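Local atomic coordinates of choline binding protein PCPA (Streptococcus pneumoniae, PDB entry 4CP6), a protein that is a pneumococcal surface antigen of the choline-binding family, built on leucine-rich repeats and probably held on the cell wall through choline. Residues Lys196-Leu201 / Glu222-Val227; Glu151-Ser156 / Ser173-Ile178; Leu192-Ser197 / Lys213-Glu218; Thr237-Tyr242 / Lys258-Tyr263; Ser179-Ala184 / Gly202-Arg207. All coordinates share one frame; numbering follows the deposited sequence.

Interaction 1: Lys196-Leu201 / Glu222-Val227; sequences KSVKTL and ESFASV
Phe224 pushes its ring against Leu201 and Val198 where the parallel ladder of the BspA-type leucine-rich repeats gives way, after strand 200-201, to the antiparallel strands 224-227 and 230-233. No direct hydrogen bond joins the two segments, and the contact rests on apolar packing and on water. The apolar part is centred on the ring. Leu201 CD1 lies over one face, 3.8 Å from the ring centroid and displaced toward the rim, in a CH-pi contact, while Leu201 CG comes to 3.5 Å from Phe224 CZ. The side chains of Val198 and Phe224 cross at about a right angle, Val198 CG1 meeting Phe224 CE2, and the carbonyl oxygen of Val198 lies in the ring plane at the edge. Leu231 of strand 230-233 packs on both Leu201 and Phe224.

The polar part is bridged by two waters. One donates to Lys196 O and accepts from Glu222 N at 2.9 Å. The second donates to Val198 O and is hydrogen-bonded to Ser223 OG; Val198 O also receives the side-chain amide of Asn221, a residue whose OD1 in turn accepts from the backbone N atoms of Ser223 and Phe224. Beside this bridge, the aliphatic part of Lys199 meets the serine hydroxyl, with Lys199 CG 3.6 Å from Ser223 OG.

Interaction 2: Glu151-Ser156 / Ser173-Ile178; sequences EYIGTS and SKLELI
Lys174 and Glu151 lie side by side at the start of a parallel beta pairing, one rung of the leucine-rich repeat ladder in which strand 177-178 is set beside strand 152-153. An ST turn made by Ser173, whose OG accepts from Leu175 N, leads into it. Lys174 then offers its carbonyl oxygen to CA of Glu151, and a bend at chi3 (79°) places Lys174 CE 3.9 Å from Glu151 OE2. Lys174 NZ, one atom farther, is 4.0 Å from Glu151 OE2, beyond a salt bridge. Leu175 turns inward: CG is anti to the backbone N (chi1 -179°), and beyond it CD1 reaches the Glu151 carbonyl and CG1 of Ile153, whose side chain it crosses at about a right angle. Glu176 N donates to Glu151 O at 2.9 Å, from above the carbonyl plane; Leu177 N adds a weak bond to the same oxygen. A water that also donates to Glu176 OE1 gives this oxygen a further partner. Leu177 O accepts from Ile153 N at 3.0 Å, and its side chain runs alongside Tyr152 on the same face of the sheet, with Leu177 CD2 3.5 Å from Tyr152 CE1. Ile178, on the other face with Ile153, closes the pairing by a methyl contact, CG2 to CG2 at 4.2 Å.

Interaction 3: Leu192-Ser197 / Lys213-Glu218; sequences LTLPKS and KHVDVE
Glu218 lays its extended side chain against the backbone of Pro195 and Lys196, its CB 3.4 Å from Lys196 N. The chain runs on past that nitrogen, and the carboxylate returns to it, Glu218 OE1 accepting from Lys196 N at 2.8 Å. That donor approaches on the anti side of the carboxylate and 28° out of its plane; the same oxygen also touches CA of Pro195 and CB of Lys196. The carboxylate thus prolongs the ladder past the last backbone bond, Glu218 N to Leu194 O. Strands 191-194 and 214-217 form a two-stranded parallel sheet in this leucine-rich repeat protein, with further backbone bonds from Asp216 N to Leu192 O and from Leu194 N to Asp216 O. Leu194 and Val217 project from one face, where Leu194 CD1 meets Val217 CG2 at 4.4 Å and Leu231 of strand 230-233 packs on both. Thr193 and Asp216 share the other face and cross obliquely, Thr193 OG1 lying 3.6 Å from Asp216 CB. The second branch of Thr193, CG2, faces the backbone instead, 4.1 Å from Glu218 N.

Interaction 4: Thr237-Tyr242 / Lys258-Tyr263; sequences TQLIYY and KELASY
Leu239 and Leu260 stand side by side on one face of a parallel beta pairing that sets strand 259-260, within the second run of BspA-type leucine-rich repeats, beside strand 238-241, which pairs antiparallel with strand 230-233 on its other edge. The backbone bonds begin at Thr237 O, gripped by two donors, Lys258 N at 2.8 Å and Glu259 N at 3.1 Å. Leu239 then bonds in both directions, its N to Glu259 O and its O from Ala261 N. Ala261 CB rests against the carbonyl oxygens of Leu239 and Ile240. Beyond Ala261 a water takes over, donating both to Ile240 O and to Ser262 O. The change coincides with a classic beta bulge, in which Ile240 and Tyr241 both face Leu231.

Apolar packing is led by Leu260 CD2, which reaches CB of Leu239 at 3.9 Å. Thr237 and Lys258 also run alongside each other, Thr237 CB to Lys258 CG at 4.0 Å.

On the opposite face the polar chains of Gln238 and Glu259 point the same way. CG of Glu259 takes the crowded position between its backbone N and carbonyl carbon (chi1 69°), and farther along its extended chain OE2 lies 3.6 Å from Gln238 NE2, with amide and carboxylate planes 26° apart.

Interaction 5: Ser179-Ala184 / Gly202-Arg207; sequences SHEAFA and GSNLFR
CG of Leu205 is anti to its backbone N (chi1 -173°) and CG of Phe183 anti to its carbonyl carbon, placements from which the two side chains run alongside each other, Leu205 CD1 meeting Phe183 CD2 at 3.8 Å. The same methyl touches Ala182 CB and the carbonyl oxygen of Ser179. Phe183 also lies beside Phe206, its CD2 3.7 Å from CE1 of that ring; the planes are 26° from parallel but slid so far apart that the rings barely overlap. Both rings pack on Leu192, and Phe206 stacks on Tyr241. Matching turns of successive leucine-rich repeats meet here, each following its short strand and folding through a type I beta turn, Glu181 to Ala184 in one and Asn204 to Arg207 in the other. Two backbone bonds join them: Glu181 N to Ser203 O at 3.1 Å, and Phe183 N to Leu205 O at 2.9 Å. At the polar end of the contact, Glu181 and Arg207 lie side by side with carboxylate and guanidinium planes 11° apart. Glu181 OE2 touches Arg207 CD at 3.3 Å, whereas Arg207 NE is hydrogen-bonded to Tyr263 OH. A water donates to Glu181 OE1 and accepts a weak bond from Arg207 NH1.

Overall arrangement
From the N terminus, interaction 2 comes first, its 16-residue loop closing before the others open. Interaction 5 starts directly after it at Ser179 and crosses both interaction 3 and interaction 1, since Gly202-Arg207 follows their first segments and precedes their second. Interactions 1 and 3 share Lys196 and Ser197, and Ser197 OG reaches back to Ser173 O and Leu175 O of interaction 2. Interaction 3 closes at Lys213-Glu218, interaction 1 at Glu222-Val227, and interaction 4 follows in series. Together they carry the first repeat ladder across the antiparallel strands 224-227, 230-233 and 238-241 into the second, with Asn204-Ser262 and Arg207-Tyr263 hydrogen bonds tying interaction 5 to interaction 4.

Interaction 1: Lys196-Leu201 / Glu222-Val227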
# COMPACT_ATOMS: atom_id res chain seq x y z
N LYS A 196 -19.08 6.92 4.14
CA LYS A 196 -19.12 8.27 4.68
C LYS A 196 -18.46 8.35 6.08
O LYS A 196 -17.92 9.39 6.44
CB LYS A 196 -20.60 8.71 4.76
CG LYS A 196 -20.88 10.05 5.42
CD LYS A 196 -22.40 10.32 5.54
CE LYS A 196 -22.66 11.62 6.27
NZ LYS A 196 -22.26 11.56 7.71
N SER A 197 -18.49 7.25 6.84
CA SER A 197 -17.96 7.24 8.20
C SER A 197 -16.40 7.19 8.30
O SER A 197 -15.86 7.38 9.40
CB SER A 197 -18.50 6.01 8.92
OG SER A 197 -18.35 4.85 8.11
N VAL A 198 -15.70 6.87 7.19
CA VAL A 198 -14.24 6.68 7.23
C VAL A 198 -13.55 8.00 7.53
O VAL A 198 -13.72 8.96 6.76
CB VAL A 198 -13.70 6.03 5.95
CG1 VAL A 198 -12.17 5.88 6.03
CG2 VAL A 198 -14.35 4.66 5.71
N LYS A 199 -12.80 8.02 8.64
CA LYS A 199 -12.09 9.24 9.06
C LYS A 199 -10.59 9.13 8.88
O LYS A 199 -9.94 10.17 8.68
CB LYS A 199 -12.40 9.51 10.53
CG LYS A 199 -11.88 10.86 11.02
CD LYS A 199 -12.22 11.12 12.48
CE LYS A 199 -11.66 12.46 12.91
NZ LYS A 199 -12.03 12.79 14.31
N THR A 200 -10.02 7.91 8.99
CA THR A 200 -8.57 7.73 8.97
C THR A 200 -8.21 6.60 8.05
O THR A 200 -8.83 5.52 8.12
CB THR A 200 -8.11 7.41 10.40
OG1 THR A 200 -8.49 8.50 11.25
CG2 THR A 200 -6.60 7.17 10.51
N LEU A 201 -7.18 6.84 7.22
CA LEU A 201 -6.57 5.83 6.34
C LEU A 201 -5.11 5.74 6.65
O LEU A 201 -4.44 6.77 6.69
CB LEU A 201 -6.73 6.19 4.84
CG LEU A 201 -8.15 6.28 4.35
CD1 LEU A 201 -8.18 6.76 2.91
CD2 LEU A 201 -8.90 4.95 4.46
N GLU A 222 -16.36 13.45 5.63
CA GLU A 222 -15.77 14.72 6.06
C GLU A 222 -14.25 14.77 5.98
O GLU A 222 -13.68 15.84 6.21
CB GLU A 222 -16.18 15.01 7.53
CG GLU A 222 -17.66 15.31 7.72
CD GLU A 222 -18.17 15.33 9.15
OE1 GLU A 222 -17.36 15.17 10.09
OE2 GLU A 222 -19.40 15.48 9.33
N SER A 223 -13.59 13.63 5.67
CA SER A 223 -12.13 13.56 5.70
C SER A 223 -11.48 13.33 4.34
O SER A 223 -10.29 13.63 4.19
CB SER A 223 -11.71 12.44 6.65
OG SER A 223 -12.26 12.70 7.94
N PHE A 224 -12.25 12.80 3.38
CA PHE A 224 -11.72 12.42 2.06
C PHE A 224 -12.63 12.84 0.94
O PHE A 224 -13.82 13.07 1.17
CB PHE A 224 -11.55 10.87 1.99
CG PHE A 224 -10.67 10.37 3.09
CD1 PHE A 224 -9.29 10.57 3.04
CD2 PHE A 224 -11.20 9.78 4.22
CE1 PHE A 224 -8.47 10.19 4.11
CE2 PHE A 224 -10.39 9.40 5.28
CZ PHE A 224 -9.03 9.60 5.22
N ALA A 225 -12.05 12.97 -0.25
CA ALA A 225 -12.78 13.27 -1.48
C ALA A 225 -12.27 12.43 -2.62
O ALA A 225 -11.10 12.00 -2.62
CB ALA A 225 -12.70 14.74 -1.82
N SER A 226 -13.14 12.17 -3.59
CA SER A 226 -12.82 11.42 -4.80
C SER A 226 -13.10 12.36 -5.97
O SER A 226 -14.22 12.85 -6.09
CB SER A 226 -13.67 10.17 -4.92
OG SER A 226 -13.39 9.55 -6.17
N VAL A 227 -12.08 12.62 -6.80
CA VAL A 227 -12.25 13.47 -7.99
C VAL A 227 -11.83 12.66 -9.20
O VAL A 227 -10.65 12.33 -9.35
CB VAL A 227 -11.47 14.80 -7.93
CG1 VAL A 227 -11.78 15.66 -9.17
CG2 VAL A 227 -11.77 15.56 -6.62
O HOH W 1 -17.37 11.69 7.71
O HOH W 2 -14.67 11.36 7.86

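Interaction 2: Glu151-Ser156 / Ser173-Ile178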
# COMPACT_ATOMS: atom_id res chain seq x y z
N GLU A 151 -16.01 -1.34 12.53
CA GLU A 151 -15.44 -0.01 12.77
C GLU A 151 -13.95 0.11 12.42
O GLU A 151 -13.48 1.25 12.23
CB GLU A 151 -15.57 0.35 14.25
CG GLU A 151 -17.02 0.48 14.70
CD GLU A 151 -17.22 0.89 16.15
OE1 GLU A 151 -16.28 1.45 16.75
OE2 GLU A 151 -18.34 0.67 16.67
N TYR A 152 -13.21 -1.01 12.42
CA TYR A 152 -11.78 -0.97 12.29
C TYR A 152 -11.30 -2.11 11.41
O TYR A 152 -11.66 -3.26 11.63
CB TYR A 152 -11.19 -1.18 13.71
CG TYR A 152 -9.68 -1.26 13.75
CD1 TYR A 152 -8.91 -0.10 13.82
CD2 TYR A 152 -9.02 -2.49 13.73
CE1 TYR A 152 -7.52 -0.17 13.82
CE2 TYR A 152 -7.63 -2.56 13.72
CZ TYR A 152 -6.89 -1.39 13.77
OH TYR A 152 -5.53 -1.50 13.75
N ILE A 153 -10.42 -1.79 10.45
CA ILE A 153 -9.74 -2.80 9.62
C ILE A 153 -8.25 -2.64 9.87
O ILE A 153 -7.71 -1.55 9.67
CB ILE A 153 -10.06 -2.63 8.13
CG1 ILE A 153 -11.55 -2.94 7.87
CG2 ILE A 153 -9.11 -3.51 7.25
CD1 ILE A 153 -11.98 -2.69 6.42
N GLY A 154 -7.61 -3.71 10.35
CA GLY A 154 -6.20 -3.71 10.70
C GLY A 154 -5.20 -3.73 9.56
O GLY A 154 -5.57 -3.80 8.39
N THR A 155 -3.91 -3.63 9.94
CA THR A 155 -2.80 -3.54 9.01
C THR A 155 -2.77 -4.74 8.10
O THR A 155 -2.87 -5.87 8.55
CB THR A 155 -1.52 -3.39 9.79
OG1 THR A 155 -1.59 -2.13 10.48
CG2 THR A 155 -0.28 -3.42 8.90
N SER A 156 -2.64 -4.48 6.79
CA SER A 156 -2.49 -5.55 5.80
C SER A 156 -3.63 -6.56 5.87
O SER A 156 -3.44 -7.73 5.49
CB SER A 156 -1.13 -6.23 5.99
OG SER A 156 -0.10 -5.31 5.66
N SER A 173 -22.71 1.87 7.28
CA SER A 173 -21.42 1.46 7.77
C SER A 173 -20.92 2.35 8.90
O SER A 173 -21.07 3.59 8.83
CB SER A 173 -20.40 1.51 6.64
OG SER A 173 -19.11 1.18 7.11
N LYS A 174 -20.29 1.75 9.90
CA LYS A 174 -19.65 2.46 11.01
C LYS A 174 -18.11 2.43 10.84
O LYS A 174 -17.39 2.74 11.80
CB LYS A 174 -20.07 1.88 12.37
CG LYS A 174 -21.57 2.09 12.68
CD LYS A 174 -21.97 1.42 13.99
CE LYS A 174 -21.59 2.17 15.24
NZ LYS A 174 -22.24 1.58 16.45
N LEU A 175 -17.63 2.07 9.63
CA LEU A 175 -16.19 1.93 9.40
C LEU A 175 -15.48 3.26 9.55
O LEU A 175 -15.80 4.20 8.80
CB LEU A 175 -15.93 1.32 8.05
CG LEU A 175 -14.47 1.09 7.70
CD1 LEU A 175 -13.81 0.09 8.66
CD2 LEU A 175 -14.35 0.62 6.26
N GLU A 176 -14.56 3.36 10.52
CA GLU A 176 -13.94 4.64 10.81
C GLU A 176 -12.46 4.69 10.46
O GLU A 176 -11.93 5.78 10.21
CB GLU A 176 -14.20 4.97 12.29
CG GLU A 176 -13.76 6.34 12.75
CD GLU A 176 -12.31 6.44 13.22
OE1 GLU A 176 -11.68 5.39 13.48
OE2 GLU A 176 -11.81 7.59 13.28
N LEU A 177 -11.79 3.53 10.53
CA LEU A 177 -10.35 3.49 10.33
C LEU A 177 -9.98 2.29 9.49
O LEU A 177 -10.41 1.16 9.80
CB LEU A 177 -9.64 3.47 11.69
CG LEU A 177 -8.09 3.61 11.66
CD1 LEU A 177 -7.58 4.05 13.01
CD2 LEU A 177 -7.41 2.29 11.31
N ILE A 178 -9.16 2.51 8.46
CA ILE A 178 -8.63 1.43 7.61
C ILE A 178 -7.13 1.61 7.71
O ILE A 178 -6.60 2.66 7.31
CB ILE A 178 -9.11 1.47 6.15
CG1 ILE A 178 -10.63 1.59 6.06
CG2 ILE A 178 -8.59 0.22 5.44
CD1 ILE A 178 -11.17 1.68 4.61
O HOH W 3 -12.22 2.70 14.43

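Interaction 3: Leu192-Ser197 / Lys213-Glu218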
# COMPACT_ATOMS: atom_id res chain seq x y z
N LEU A 192 -13.55 0.45 -5.43
CA LEU A 192 -13.82 0.45 -4.00
C LEU A 192 -14.54 1.75 -3.69
O LEU A 192 -14.19 2.77 -4.28
CB LEU A 192 -12.46 0.39 -3.23
CG LEU A 192 -12.52 0.34 -1.71
CD1 LEU A 192 -13.07 -1.00 -1.22
CD2 LEU A 192 -11.15 0.58 -1.12
N THR A 193 -15.52 1.72 -2.77
CA THR A 193 -16.19 2.93 -2.29
C THR A 193 -15.99 3.04 -0.80
O THR A 193 -16.46 2.18 -0.03
CB THR A 193 -17.68 2.91 -2.57
OG1 THR A 193 -17.86 2.81 -3.98
CG2 THR A 193 -18.38 4.19 -2.07
N LEU A 194 -15.33 4.14 -0.37
CA LEU A 194 -15.13 4.37 1.06
C LEU A 194 -16.42 4.91 1.68
O LEU A 194 -16.93 5.94 1.24
CB LEU A 194 -13.97 5.36 1.32
CG LEU A 194 -12.59 4.93 0.82
CD1 LEU A 194 -11.56 6.02 1.10
CD2 LEU A 194 -12.14 3.62 1.48
N PRO A 195 -16.89 4.29 2.77
CA PRO A 195 -18.11 4.81 3.41
C PRO A 195 -17.94 6.24 3.95
O PRO A 195 -16.82 6.69 4.23
CB PRO A 195 -18.38 3.82 4.54
CG PRO A 195 -17.77 2.53 4.06
CD PRO A 195 -16.49 2.99 3.33
N LYS A 196 -19.08 6.92 4.14
CA LYS A 196 -19.12 8.27 4.68
C LYS A 196 -18.46 8.35 6.08
O LYS A 196 -17.92 9.39 6.44
CB LYS A 196 -20.60 8.71 4.76
CG LYS A 196 -20.88 10.05 5.42
CD LYS A 196 -22.40 10.32 5.54
CE LYS A 196 -22.66 11.62 6.27
NZ LYS A 196 -22.26 11.56 7.71
N SER A 197 -18.49 7.25 6.84
CA SER A 197 -17.96 7.24 8.20
C SER A 197 -16.40 7.19 8.30
O SER A 197 -15.86 7.38 9.40
CB SER A 197 -18.50 6.01 8.92
OG SER A 197 -18.35 4.85 8.11
N LYS A 213 -9.41 0.95 -10.93
CA LYS A 213 -9.69 1.97 -11.94
C LYS A 213 -10.20 3.25 -11.27
O LYS A 213 -10.00 4.35 -11.79
CB LYS A 213 -10.76 1.44 -12.92
CG LYS A 213 -10.26 0.31 -13.79
CD LYS A 213 -11.37 -0.26 -14.68
CE LYS A 213 -10.80 -1.39 -15.53
NZ LYS A 213 -11.84 -1.98 -16.42
N HIS A 214 -10.87 3.10 -10.12
CA HIS A 214 -11.40 4.26 -9.42
C HIS A 214 -11.66 3.91 -7.97
O HIS A 214 -12.03 2.78 -7.62
CB HIS A 214 -12.66 4.88 -10.12
CG HIS A 214 -13.83 3.97 -10.28
ND1 HIS A 214 -13.95 3.13 -11.38
CD2 HIS A 214 -14.94 3.84 -9.51
CE1 HIS A 214 -15.10 2.48 -11.23
NE2 HIS A 214 -15.74 2.87 -10.12
N VAL A 215 -11.38 4.87 -7.11
CA VAL A 215 -11.68 4.79 -5.67
C VAL A 215 -12.72 5.89 -5.44
O VAL A 215 -12.43 7.06 -5.67
CB VAL A 215 -10.43 4.97 -4.77
CG1 VAL A 215 -10.84 4.97 -3.29
CG2 VAL A 215 -9.37 3.89 -5.06
N ASP A 216 -13.92 5.49 -5.06
CA ASP A 216 -15.03 6.43 -4.80
C ASP A 216 -15.14 6.72 -3.30
O ASP A 216 -14.64 5.95 -2.48
CB ASP A 216 -16.36 5.83 -5.31
CG ASP A 216 -16.46 5.57 -6.80
OD1 ASP A 216 -15.49 5.88 -7.51
OD2 ASP A 216 -17.50 5.05 -7.25
N VAL A 217 -15.78 7.85 -2.96
CA VAL A 217 -15.97 8.25 -1.58
C VAL A 217 -17.45 8.60 -1.43
O VAL A 217 -17.96 9.43 -2.20
CB VAL A 217 -15.09 9.45 -1.20
CG1 VAL A 217 -15.43 9.96 0.19
CG2 VAL A 217 -13.61 9.09 -1.27
N GLU A 218 -18.13 7.94 -0.50
CA GLU A 218 -19.56 8.16 -0.29
C GLU A 218 -19.81 9.64 0.01
O GLU A 218 -19.03 10.29 0.71
CB GLU A 218 -20.06 7.32 0.87
CG GLU A 218 -21.57 7.31 1.02
CD GLU A 218 -22.13 6.37 2.07
OE1 GLU A 218 -21.34 5.84 2.86
OE2 GLU A 218 -23.36 6.13 2.08

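Interaction 4: Thr237-Tyr242 / Lys258-Tyr263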
# COMPACT_ATOMS: atom_id res chain seq x y z
N THR A 237 -5.36 18.88 -0.10
CA THR A 237 -3.94 19.12 0.14
C THR A 237 -3.11 17.86 -0.04
O THR A 237 -1.90 17.96 -0.29
CB THR A 237 -3.68 19.73 1.51
OG1 THR A 237 -4.05 18.82 2.56
CG2 THR A 237 -4.35 21.10 1.66
N GLN A 238 -3.73 16.68 0.12
CA GLN A 238 -3.01 15.41 -0.01
C GLN A 238 -3.61 14.63 -1.14
O GLN A 238 -4.81 14.31 -1.08
CB GLN A 238 -3.07 14.58 1.30
CG GLN A 238 -2.61 15.35 2.55
CD GLN A 238 -2.81 14.62 3.85
OE1 GLN A 238 -3.70 14.95 4.64
NE2 GLN A 238 -1.93 13.67 4.12
N LEU A 239 -2.81 14.29 -2.16
CA LEU A 239 -3.25 13.37 -3.19
C LEU A 239 -2.81 12.01 -2.64
O LEU A 239 -1.60 11.73 -2.54
CB LEU A 239 -2.64 13.70 -4.57
CG LEU A 239 -3.25 12.94 -5.73
CD1 LEU A 239 -2.91 13.65 -7.07
CD2 LEU A 239 -2.81 11.44 -5.76
N ILE A 240 -3.80 11.21 -2.20
CA ILE A 240 -3.50 9.96 -1.52
C ILE A 240 -3.26 8.83 -2.51
O ILE A 240 -2.28 8.08 -2.36
CB ILE A 240 -4.63 9.62 -0.52
CG1 ILE A 240 -4.76 10.74 0.53
CG2 ILE A 240 -4.38 8.25 0.18
CD1 ILE A 240 -6.00 10.63 1.42
N TYR A 241 -4.16 8.65 -3.49
CA TYR A 241 -3.99 7.54 -4.41
C TYR A 241 -4.59 7.81 -5.75
O TYR A 241 -5.78 8.14 -5.85
CB TYR A 241 -4.56 6.23 -3.82
CG TYR A 241 -4.25 5.04 -4.71
CD1 TYR A 241 -2.93 4.68 -5.00
CD2 TYR A 241 -5.27 4.31 -5.31
CE1 TYR A 241 -2.64 3.62 -5.85
CE2 TYR A 241 -4.99 3.21 -6.12
CZ TYR A 241 -3.68 2.88 -6.41
OH TYR A 241 -3.40 1.84 -7.27
N TYR A 242 -3.76 7.64 -6.82
CA TYR A 242 -4.19 7.76 -8.20
C TYR A 242 -4.31 6.31 -8.69
O TYR A 242 -3.30 5.60 -8.79
CB TYR A 242 -3.14 8.51 -8.98
CG TYR A 242 -3.59 8.85 -10.38
CD1 TYR A 242 -3.49 7.92 -11.41
CD2 TYR A 242 -4.04 10.13 -10.70
CE1 TYR A 242 -3.85 8.24 -12.72
CE2 TYR A 242 -4.40 10.46 -12.00
CZ TYR A 242 -4.33 9.52 -13.00
OH TYR A 242 -4.65 9.87 -14.29
N LYS A 258 -0.57 19.87 -1.78
CA LYS A 258 0.67 20.18 -1.06
C LYS A 258 1.60 18.96 -1.08
O LYS A 258 2.82 19.10 -1.01
CB LYS A 258 0.40 20.57 0.38
CG LYS A 258 -0.45 21.84 0.48
CD LYS A 258 -0.44 22.41 1.89
CE LYS A 258 -0.79 23.88 1.91
NZ LYS A 258 -2.25 24.10 2.15
N GLU A 259 1.02 17.74 -1.15
CA GLU A 259 1.87 16.56 -1.18
C GLU A 259 1.25 15.43 -1.93
O GLU A 259 0.01 15.25 -1.94
CB GLU A 259 2.26 16.12 0.25
CG GLU A 259 1.11 15.57 1.05
CD GLU A 259 1.53 15.06 2.42
OE1 GLU A 259 2.35 14.12 2.50
OE2 GLU A 259 1.01 15.61 3.42
N LEU A 260 2.15 14.59 -2.52
CA LEU A 260 1.75 13.32 -3.11
C LEU A 260 2.12 12.29 -2.07
O LEU A 260 3.28 12.24 -1.63
CB LEU A 260 2.47 13.02 -4.42
CG LEU A 260 2.41 14.12 -5.47
CD1 LEU A 260 3.08 13.67 -6.73
CD2 LEU A 260 0.96 14.51 -5.80
N ALA A 261 1.14 11.49 -1.63
CA ALA A 261 1.42 10.48 -0.60
C ALA A 261 2.37 9.43 -1.13
O ALA A 261 2.51 9.23 -2.35
CB ALA A 261 0.11 9.79 -0.21
N SER A 262 2.98 8.72 -0.21
CA SER A 262 3.82 7.61 -0.59
C SER A 262 2.98 6.61 -1.40
O SER A 262 1.79 6.39 -1.10
CB SER A 262 4.40 6.94 0.65
OG SER A 262 3.41 6.63 1.62
N TYR A 263 3.60 6.02 -2.46
CA TYR A 263 2.98 5.03 -3.35
C TYR A 263 1.74 5.57 -4.10
O TYR A 263 1.00 4.77 -4.70
CB TYR A 263 2.60 3.77 -2.54
CG TYR A 263 3.81 2.94 -2.16
CD1 TYR A 263 4.49 3.17 -0.97
CD2 TYR A 263 4.28 1.93 -3.00
CE1 TYR A 263 5.59 2.40 -0.61
CE2 TYR A 263 5.38 1.15 -2.65
CZ TYR A 263 6.04 1.40 -1.46
OH TYR A 263 7.11 0.58 -1.13
O HOH W 4 -0.94 5.87 -1.50

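Interaction 5: Ser179-Ala184 / Gly202-Arg207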
# COMPACT_ATOMS: atom_id res chain seq x y z
N SER A 179 -6.43 0.61 8.24
CA SER A 179 -5.02 0.69 8.53
C SER A 179 -4.08 0.50 7.32
O SER A 179 -4.48 0.15 6.21
CB SER A 179 -4.70 -0.30 9.64
OG SER A 179 -3.43 -0.05 10.22
N HIS A 180 -2.80 0.73 7.59
CA HIS A 180 -1.67 0.63 6.67
C HIS A 180 -1.77 -0.63 5.80
O HIS A 180 -1.96 -1.74 6.31
CB HIS A 180 -0.40 0.55 7.55
CG HIS A 180 0.95 0.46 6.88
ND1 HIS A 180 1.71 -0.70 6.92
CD2 HIS A 180 1.68 1.45 6.31
CE1 HIS A 180 2.87 -0.38 6.34
NE2 HIS A 180 2.90 0.90 5.98
N GLU A 181 -1.64 -0.46 4.48
CA GLU A 181 -1.57 -1.56 3.51
C GLU A 181 -2.73 -2.53 3.57
O GLU A 181 -2.60 -3.66 3.08
CB GLU A 181 -0.23 -2.32 3.64
CG GLU A 181 0.95 -1.38 3.41
CD GLU A 181 2.32 -1.98 3.25
OE1 GLU A 181 2.39 -3.20 2.99
OE2 GLU A 181 3.31 -1.22 3.23
N ALA A 182 -3.90 -2.09 4.05
CA ALA A 182 -5.03 -3.04 4.14
C ALA A 182 -5.44 -3.61 2.79
O ALA A 182 -5.94 -4.74 2.74
CB ALA A 182 -6.21 -2.41 4.82
N PHE A 183 -5.26 -2.82 1.71
CA PHE A 183 -5.69 -3.22 0.37
C PHE A 183 -4.49 -3.26 -0.57
O PHE A 183 -4.61 -2.90 -1.75
CB PHE A 183 -6.76 -2.23 -0.16
CG PHE A 183 -7.96 -2.05 0.75
CD1 PHE A 183 -8.62 -3.16 1.27
CD2 PHE A 183 -8.43 -0.79 1.07
CE1 PHE A 183 -9.71 -2.99 2.15
CE2 PHE A 183 -9.55 -0.63 1.91
CZ PHE A 183 -10.16 -1.73 2.45
N ALA A 184 -3.35 -3.73 -0.04
CA ALA A 184 -2.10 -3.81 -0.79
C ALA A 184 -1.99 -5.14 -1.55
O ALA A 184 -2.63 -6.14 -1.20
CB ALA A 184 -0.95 -3.69 0.19
N GLY A 202 -4.61 4.53 6.85
CA GLY A 202 -3.19 4.35 7.08
C GLY A 202 -2.41 4.52 5.79
O GLY A 202 -2.99 4.69 4.71
N SER A 203 -1.11 4.53 5.92
CA SER A 203 -0.27 4.77 4.73
C SER A 203 -0.20 3.55 3.81
O SER A 203 -0.46 2.40 4.21
CB SER A 203 1.14 5.16 5.16
OG SER A 203 1.67 4.09 5.91
N ASN A 204 0.14 3.81 2.54
CA ASN A 204 0.37 2.77 1.53
C ASN A 204 -0.79 1.82 1.43
O ASN A 204 -0.61 0.61 1.28
CB ASN A 204 1.68 2.02 1.84
CG ASN A 204 2.82 2.98 1.94
OD1 ASN A 204 2.73 4.09 1.39
ND2 ASN A 204 3.88 2.54 2.57
N LEU A 205 -2.00 2.39 1.50
CA LEU A 205 -3.21 1.58 1.56
C LEU A 205 -3.34 0.61 0.41
O LEU A 205 -3.87 -0.49 0.60
CB LEU A 205 -4.43 2.51 1.61
CG LEU A 205 -5.78 1.89 1.82
CD1 LEU A 205 -5.84 1.05 3.09
CD2 LEU A 205 -6.85 2.98 1.92
N PHE A 206 -2.88 1.03 -0.78
CA PHE A 206 -3.00 0.26 -2.00
C PHE A 206 -1.62 -0.16 -2.53
O PHE A 206 -1.48 -0.42 -3.72
CB PHE A 206 -3.74 1.09 -3.04
CG PHE A 206 -5.10 1.53 -2.55
CD1 PHE A 206 -6.15 0.63 -2.45
CD2 PHE A 206 -5.34 2.86 -2.22
CE1 PHE A 206 -7.41 1.04 -1.99
CE2 PHE A 206 -6.61 3.27 -1.76
CZ PHE A 206 -7.63 2.35 -1.68
N ARG A 207 -0.60 -0.25 -1.66
CA ARG A 207 0.76 -0.53 -2.10
C ARG A 207 0.82 -1.73 -3.03
O ARG A 207 0.34 -2.79 -2.68
CB ARG A 207 1.66 -0.76 -0.88
CG ARG A 207 3.11 -1.13 -1.25
CD ARG A 207 4.00 -1.34 -0.02
NE ARG A 207 5.33 -1.81 -0.44
CZ ARG A 207 5.66 -3.07 -0.71
NH1 ARG A 207 4.76 -4.04 -0.59
NH2 ARG A 207 6.88 -3.37 -1.12
O HOH W 5 2.88 -4.87 1.08